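Local coordinates for protein ethylbenzene dehydrogenase alpha-subunit (Aromatoleum aromaticum, PDB 2IVF) that is a molybdenum-containing subunit of the molybdopterin oxidoreductase family, holding two guanine dinucleotide pterin cofactors and an iron/sulfur cluster, at residues Lys571-Phe574 with Gly575-Leu578; Val554-Asp557 with Gln558-Asn562; Thr758-Lys761 with Phe762-Gly766. All coordinates share one frame; numbering follows the deposited sequence.

Interaction 1: Lys571-Phe574 with Gly575-Leu578; sequences KKSF and GAYL
K572 lays its aliphatic chain over one face of the Y577 ring. Its CG sits 3.4 Å above the ring plane, offset toward the rim on the CE2 side, in a CH-pi contact. The chi1 of 60° puts CG between the backbone N and the carbonyl carbon, and the extended chain beyond it then runs across the ring. K572 CE continues over the same face, 3.9 Å from Y577 CD1. K572 NZ is 5.3 Å from the centroid of the Y577 ring, at most a weak cation-pi attraction. Its stronger partner is E580, in a salt bridge. One water accepts from K572 NZ and donates to A576 O. K572 CB also meets A576 CB at 3.7 Å. K571 crosses the phenol end of Y577 at about a right angle, its CG 3.8 Å from Y577 OH, and its own NZ pairs with E823.

These contacts gather at the start of helix 574-583, where S573 is the N-cap. S573 OG accepts a weak, 3.3 Å capping bond from A576 N. The main chain adds two firmer bonds. Y577 N reaches S573 O at 2.9 Å, nearly straight at 170°. L578 N bonds to F574 O. The aromatic side chain of F574 also comes near L578, but only loosely, through CE2 and CD2.

K572 O is buried against Y577 CE2 and has no polar partner in the model. Further out, W820 meets the Y577 ring edge-to-face, and L578 leans on M548, Y551 and Y552 of helix 546-553.

Interaction 2: Val554-Asp557 with Gln558-Asn562; sequences VGYD and QLWNN
The W560 indole carries Y556 CB on one face, 3.5 Å above the centre of its six-membered ring. Y556 O also lies over a face of the indole, 3.3 Å from W560 CG. The Y556 ring continues obliquely past the indole, with planes at 36° and Y556 CD2 3.4 Å from W560 CZ2. At the edge of the Y556 ring, in plane, is V554 CB. L559 CD2 approaches that ring obliquely, 3.7 Å from Y556 CD2. W560 chi1 of -58° keeps CG beside its backbone N, so the indole lies back over Y556.

The backbone makes the short helix 557-560. Y556 O accepts twice: from W560 N, nearly straight at 175°, and from L559 N. Q558 N bonds to G555 O, and N561 N to D557 O. A water accepts from N561 ND2 and makes a weak link to D557 OD2. N561 OD1 accepts from G575 N, and ND2 bonds with Y551 OH.

L550 of helix 546-553 touches both Y556 and W560. The rings thus pack through carbon while backbone carbonyls satisfy their polar ends. The W560 NE1 bond to I937 O probably fixes the turn of the indole, and the Y556 OH bond to R615 O anchors the end of the tyrosine.

Interaction 3: Thr758-Lys761 with Phe762-Gly766; sequences TYEK and FKKEG
Two salt bridges fan out from the E760 carboxylate. K763 NZ meets OE1 of E760 at 3.2 Å, nearly along the C-O axis. K764 NZ reaches the other oxygen, OE2 of E760, at 3.3 Å in a weak hydrogen bond. E760 CG lies anti to the backbone N (chi1 179°), and a bend at chi2 of 82° turns the carboxylate along the helix toward both lysines. Each ammonium thus has its own oxygen, which should favour the charged forms of all three groups.

A CH-pi contact joins K763 to Y759. K763 CG sits over one face of the Y759 ring, 3.5 Å above the plane and offset toward the rim. K763 CD follows at 3.5 Å from Y759 CE2. The bend of K763 at chi3 (-43°) then brings NZ round to E760. One lysine therefore pairs its stem with a ring and its tip with an acid. Y759 OH bonds to E737 of helix 736-749, and L740 and V744 of that helix also touch the Y759 side chain.

Backbone bonds run from F762 N to T758 O, K763 N to Y759 O, K764 N to E760 O and E765 N to K761 O. The last is 2.9 Å and nearly straight. The F762 ring meets that of F753, and the side chain touches M661.

T758 is the N-cap: its OG1 takes a weak bond from K761 N. G766 leaves the helix with positive phi. This is a short, N-capped surface helix with an i to i+3 and i to i+4 salt-bridge network.

Interactions 1 and 2 are neighbours, with centres 12 Å apart. The side chain of N561 joins them: its OD1 probably accepts a hydrogen bond from G575 N, 2.8 Å away, at the start of helix 574-583. F574 CB also packs on W560 O at 3.3 Å. Helices 557-560 and 574-583 follow each other in the chain, both in its molybdopterin oxidoreductase part. Interaction 3 lies on the opposite side of the chain's centre. Its centre is about 53 Å from that of interaction 1 and about 50 Å from that of interaction 2. The Y556 side chain is about 11 Å from the bound pterin guanylate ester (MD1), and the F762 side chain about 13 Å from the iron/sulfur cluster.

Interaction 1: Lys571-Phe574 with Gly575-Leu578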
loop_
_atom_site.group_PDB
_atom_site.type_symbol
_atom_site.label_atom_id
_atom_site.label_comp_id
_atom_site.label_asym_id
_atom_site.label_seq_id
_atom_site.Cartn_x
_atom_site.Cartn_y
_atom_site.Cartn_z
ATOM N N LYS A 571 -22.498 33.895 -2.967
ATOM C CA LYS A 571 -23.049 34.997 -3.729
ATOM C C LYS A 571 -22.127 35.394 -4.874
ATOM O O LYS A 571 -22.508 36.183 -5.750
ATOM C CB LYS A 571 -23.323 36.184 -2.799
ATOM C CG LYS A 571 -22.073 36.813 -2.118
ATOM C CD LYS A 571 -22.543 37.778 -1.002
ATOM C CE LYS A 571 -21.724 39.062 -0.912
ATOM N NZ LYS A 571 -22.499 40.092 -0.162
ATOM N N LYS A 572 -20.918 34.833 -4.885
ATOM C CA LYS A 572 -19.944 35.147 -5.910
ATOM C C LYS A 572 -18.838 34.118 -6.026
ATOM O O LYS A 572 -18.742 33.168 -5.237
ATOM C CB LYS A 572 -19.356 36.538 -5.671
ATOM C CG LYS A 572 -18.661 36.694 -4.341
ATOM C CD LYS A 572 -18.554 38.143 -4.003
ATOM C CE LYS A 572 -17.838 38.431 -2.703
ATOM N NZ LYS A 572 -17.633 39.924 -2.580
ATOM N N SER A 573 -18.033 34.283 -7.071
ATOM C CA SER A 573 -16.966 33.350 -7.405
ATOM C C SER A 573 -15.794 33.498 -6.468
ATOM O O SER A 573 -15.614 34.535 -5.831
ATOM C CB SER A 573 -16.420 33.603 -8.813
ATOM O OG SER A 573 -15.963 34.968 -8.946
ATOM N N PHE A 574 -14.990 32.448 -6.459
ATOM C CA PHE A 574 -13.698 32.402 -5.810
ATOM C C PHE A 574 -12.912 33.685 -6.032
ATOM O O PHE A 574 -12.457 34.283 -5.082
ATOM C CB PHE A 574 -12.871 31.247 -6.348
ATOM C CG PHE A 574 -11.491 31.195 -5.774
ATOM C CD1 PHE A 574 -11.260 30.586 -4.549
ATOM C CD2 PHE A 574 -10.424 31.785 -6.443
ATOM C CE1 PHE A 574 -10.007 30.576 -4.006
ATOM C CE2 PHE A 574 -9.133 31.756 -5.902
ATOM C CZ PHE A 574 -8.939 31.160 -4.675
ATOM N N GLY A 575 -12.755 34.103 -7.280
ATOM C CA GLY A 575 -11.948 35.292 -7.579
ATOM C C GLY A 575 -12.514 36.609 -7.096
ATOM O O GLY A 575 -11.770 37.558 -6.783
ATOM N N ALA A 576 -13.841 36.674 -7.068
ATOM C CA ALA A 576 -14.563 37.792 -6.489
ATOM C C ALA A 576 -14.347 37.873 -4.976
ATOM O O ALA A 576 -14.107 38.951 -4.433
ATOM C CB ALA A 576 -16.036 37.686 -6.818
ATOM N N TYR A 577 -14.438 36.737 -4.297
ATOM C CA TYR A 577 -14.056 36.661 -2.901
ATOM C C TYR A 577 -12.576 37.026 -2.695
ATOM O O TYR A 577 -12.244 37.760 -1.769
ATOM C CB TYR A 577 -14.324 35.263 -2.352
ATOM C CG TYR A 577 -15.765 35.006 -1.923
ATOM C CD1 TYR A 577 -16.250 35.501 -0.714
ATOM C CD2 TYR A 577 -16.616 34.231 -2.699
ATOM C CE1 TYR A 577 -17.573 35.225 -0.286
ATOM C CE2 TYR A 577 -17.938 33.957 -2.296
ATOM C CZ TYR A 577 -18.423 34.454 -1.090
ATOM O OH TYR A 577 -19.748 34.194 -0.705
ATOM N N LEU A 578 -11.695 36.538 -3.572
ATOM C CA LEU A 578 -10.269 36.918 -3.514
ATOM C C LEU A 578 -10.053 38.426 -3.589
ATOM O O LEU A 578 -9.317 39.002 -2.780
ATOM C CB LEU A 578 -9.495 36.234 -4.647
ATOM C CG LEU A 578 -7.994 36.508 -4.775
ATOM C CD1 LEU A 578 -7.229 36.138 -3.539
ATOM C CD2 LEU A 578 -7.482 35.733 -5.962
HETATM O O HOH W 1 -15.983 41.263 -4.848
#

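Interaction 2: Val554-Asp557 with Gln558-Asn562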
loop_
_atom_site.group_PDB
_atom_site.type_symbol
_atom_site.label_atom_id
_atom_site.label_comp_id
_atom_site.label_asym_id
_atom_site.label_seq_id
_atom_site.Cartn_x
_atom_site.Cartn_y
_atom_site.Cartn_z
ATOM N N VAL A 554 -1.177 29.752 -13.661
ATOM C CA VAL A 554 -1.372 28.472 -14.309
ATOM C C VAL A 554 -2.768 28.317 -14.900
ATOM O O VAL A 554 -3.211 27.200 -15.229
ATOM C CB VAL A 554 -1.025 27.296 -13.370
ATOM C CG1 VAL A 554 -0.965 26.010 -14.176
ATOM C CG2 VAL A 554 0.332 27.531 -12.618
ATOM N N GLY A 555 -3.465 29.448 -14.997
ATOM C CA GLY A 555 -4.743 29.539 -15.683
ATOM C C GLY A 555 -5.928 28.939 -14.948
ATOM O O GLY A 555 -6.992 28.766 -15.545
ATOM N N TYR A 556 -5.778 28.687 -13.651
ATOM C CA TYR A 556 -6.840 28.099 -12.884
ATOM C C TYR A 556 -7.944 29.077 -12.578
ATOM O O TYR A 556 -9.005 28.653 -12.149
ATOM C CB TYR A 556 -6.331 27.453 -11.586
ATOM C CG TYR A 556 -5.737 26.068 -11.758
ATOM C CD1 TYR A 556 -4.409 25.889 -12.085
ATOM C CD2 TYR A 556 -6.516 24.938 -11.573
ATOM C CE1 TYR A 556 -3.860 24.583 -12.204
ATOM C CE2 TYR A 556 -5.991 23.682 -11.685
ATOM C CZ TYR A 556 -4.675 23.505 -12.009
ATOM O OH TYR A 556 -4.186 22.223 -12.146
ATOM N N ASP A 557 -7.762 30.368 -12.855
ATOM C CA ASP A 557 -8.869 31.294 -12.680
ATOM C C ASP A 557 -10.039 30.932 -13.604
ATOM O O ASP A 557 -11.197 31.248 -13.316
ATOM C CB ASP A 557 -8.452 32.750 -12.974
ATOM C CG ASP A 557 -7.977 32.955 -14.405
ATOM O OD1 ASP A 557 -7.102 32.210 -14.865
ATOM O OD2 ASP A 557 -8.424 33.878 -15.062
ATOM N N GLN A 558 -9.723 30.303 -14.736
ATOM C CA GLN A 558 -10.755 29.944 -15.717
ATOM C C GLN A 558 -11.586 28.771 -15.227
ATOM O O GLN A 558 -12.674 28.581 -15.726
ATOM C CB GLN A 558 -10.140 29.557 -17.062
ATOM C CG GLN A 558 -9.296 30.604 -17.702
ATOM C CD GLN A 558 -8.326 30.023 -18.731
ATOM O OE1 GLN A 558 -7.426 29.231 -18.405
ATOM N NE2 GLN A 558 -8.486 30.446 -19.981
ATOM N N LEU A 559 -11.060 27.972 -14.295
ATOM C CA LEU A 559 -11.810 26.882 -13.699
ATOM C C LEU A 559 -12.505 27.329 -12.408
ATOM O O LEU A 559 -13.704 27.137 -12.227
ATOM C CB LEU A 559 -10.886 25.726 -13.351
ATOM C CG LEU A 559 -10.257 24.901 -14.487
ATOM C CD1 LEU A 559 -9.733 25.757 -15.615
ATOM C CD2 LEU A 559 -9.194 23.998 -13.978
ATOM N N TRP A 560 -11.717 27.940 -11.527
ATOM C CA TRP A 560 -12.170 28.285 -10.192
ATOM C C TRP A 560 -13.177 29.432 -10.097
ATOM O O TRP A 560 -13.810 29.601 -9.059
ATOM C CB TRP A 560 -10.957 28.558 -9.313
ATOM C CG TRP A 560 -10.048 27.451 -9.227
ATOM C CD1 TRP A 560 -10.299 26.137 -9.569
ATOM C CD2 TRP A 560 -8.727 27.471 -8.680
ATOM N NE1 TRP A 560 -9.221 25.372 -9.281
ATOM C CE2 TRP A 560 -8.244 26.153 -8.719
ATOM C CE3 TRP A 560 -7.913 28.469 -8.151
ATOM C CZ2 TRP A 560 -6.965 25.829 -8.322
ATOM C CZ3 TRP A 560 -6.650 28.153 -7.744
ATOM C CH2 TRP A 560 -6.181 26.830 -7.819
ATOM N N ASN A 561 -13.330 30.217 -11.165
ATOM C CA ASN A 561 -14.351 31.254 -11.228
ATOM C C ASN A 561 -15.597 30.777 -11.965
ATOM O O ASN A 561 -16.438 31.580 -12.330
ATOM C CB ASN A 561 -13.794 32.522 -11.907
ATOM C CG ASN A 561 -12.718 33.194 -11.081
ATOM O OD1 ASN A 561 -12.670 33.031 -9.858
ATOM N ND2 ASN A 561 -11.853 33.954 -11.737
ATOM N N ASN A 562 -15.677 29.473 -12.247
ATOM C CA ASN A 562 -16.856 28.908 -12.881
ATOM C C ASN A 562 -17.942 28.740 -11.833
ATOM O O ASN A 562 -17.857 27.857 -10.989
ATOM C CB ASN A 562 -16.536 27.554 -13.526
ATOM C CG ASN A 562 -17.685 27.030 -14.398
ATOM O OD1 ASN A 562 -18.818 27.506 -14.320
ATOM N ND2 ASN A 562 -17.372 26.090 -15.280
HETATM O O HOH W 2 -11.841 34.497 -14.944
#

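Interaction 3: Thr758-Lys761 with Phe762-Gly766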
loop_
_atom_site.group_PDB
_atom_site.type_symbol
_atom_site.label_atom_id
_atom_site.label_comp_id
_atom_site.label_asym_id
_atom_site.label_seq_id
_atom_site.Cartn_x
_atom_site.Cartn_y
_atom_site.Cartn_z
ATOM N N THR A 758 22.771 10.790 21.503
ATOM C CA THR A 758 23.653 11.158 20.436
ATOM C C THR A 758 23.414 10.344 19.193
ATOM O O THR A 758 22.765 9.286 19.215
ATOM C CB THR A 758 25.090 10.897 20.875
ATOM O OG1 THR A 758 25.208 9.509 21.215
ATOM C CG2 THR A 758 25.458 11.743 22.098
ATOM N N TYR A 759 23.995 10.813 18.106
ATOM C CA TYR A 759 23.980 10.088 16.841
ATOM C C TYR A 759 24.552 8.667 16.958
ATOM O O TYR A 759 24.042 7.727 16.343
ATOM C CB TYR A 759 24.780 10.874 15.797
ATOM C CG TYR A 759 24.826 10.201 14.463
ATOM C CD1 TYR A 759 23.660 10.002 13.733
ATOM C CD2 TYR A 759 26.025 9.774 13.912
ATOM C CE1 TYR A 759 23.687 9.398 12.478
ATOM C CE2 TYR A 759 26.063 9.172 12.643
ATOM C CZ TYR A 759 24.893 8.986 11.938
ATOM O OH TYR A 759 24.906 8.373 10.707
ATOM N N GLU A 760 25.621 8.527 17.737
ATOM C CA GLU A 760 26.175 7.214 18.032
ATOM C C GLU A 760 25.094 6.283 18.617
ATOM O O GLU A 760 24.953 5.116 18.194
ATOM C CB GLU A 760 27.342 7.369 18.981
ATOM C CG GLU A 760 28.002 6.060 19.382
ATOM C CD GLU A 760 28.997 5.548 18.349
ATOM O OE1 GLU A 760 29.012 6.071 17.198
ATOM O OE2 GLU A 760 29.779 4.626 18.721
ATOM N N LYS A 761 24.294 6.783 19.555
ATOM C CA LYS A 761 23.267 5.923 20.169
ATOM C C LYS A 761 22.189 5.624 19.126
ATOM O O LYS A 761 21.724 4.489 18.983
ATOM C CB LYS A 761 22.624 6.579 21.387
ATOM C CG LYS A 761 23.507 6.715 22.618
ATOM C CD LYS A 761 22.623 7.001 23.848
ATOM C CE LYS A 761 23.439 7.516 25.044
ATOM N NZ LYS A 761 22.538 7.836 26.219
ATOM N N PHE A 762 21.790 6.656 18.394
ATOM C CA PHE A 762 20.775 6.511 17.348
ATOM C C PHE A 762 21.160 5.482 16.278
ATOM O O PHE A 762 20.324 4.657 15.895
ATOM C CB PHE A 762 20.527 7.868 16.685
ATOM C CG PHE A 762 19.304 7.914 15.801
ATOM C CD1 PHE A 762 18.093 7.405 16.234
ATOM C CD2 PHE A 762 19.351 8.530 14.580
ATOM C CE1 PHE A 762 16.967 7.490 15.436
ATOM C CE2 PHE A 762 18.253 8.611 13.793
ATOM C CZ PHE A 762 17.066 8.080 14.213
ATOM N N LYS A 763 22.402 5.551 15.795
ATOM C CA LYS A 763 22.888 4.611 14.774
ATOM C C LYS A 763 22.869 3.181 15.284
ATOM O O LYS A 763 22.583 2.256 14.535
ATOM C CB LYS A 763 24.347 4.874 14.417
ATOM C CG LYS A 763 24.651 5.704 13.197
ATOM C CD LYS A 763 26.193 5.681 12.939
ATOM C CE LYS A 763 27.004 5.836 14.221
ATOM N NZ LYS A 763 28.534 5.976 14.083
ATOM N N LYS A 764 23.209 3.000 16.547
ATOM C CA LYS A 764 23.291 1.665 17.122
ATOM C C LYS A 764 21.906 1.049 17.367
ATOM O O LYS A 764 21.665 -0.104 17.000
ATOM C CB LYS A 764 24.133 1.685 18.399
ATOM C CG LYS A 764 25.600 1.984 18.138
ATOM C CD LYS A 764 26.415 1.939 19.416
ATOM C CE LYS A 764 27.910 1.799 19.155
ATOM N NZ LYS A 764 28.670 2.020 20.427
ATOM N N GLU A 765 20.997 1.818 17.985
ATOM C CA GLU A 765 19.672 1.343 18.353
ATOM C C GLU A 765 18.745 1.325 17.158
ATOM O O GLU A 765 17.856 0.511 17.044
ATOM C CB GLU A 765 19.095 2.275 19.408
ATOM C CG GLU A 765 19.984 2.363 20.588
ATOM C CD GLU A 765 19.300 2.875 21.818
ATOM O OE1 GLU A 765 18.373 3.694 21.687
ATOM O OE2 GLU A 765 19.732 2.414 22.902
ATOM N N GLY A 766 18.921 2.266 16.254
ATOM C CA GLY A 766 18.095 2.282 15.054
ATOM C C GLY A 766 16.773 3.001 15.145
ATOM O O GLY A 766 16.175 3.352 14.118
#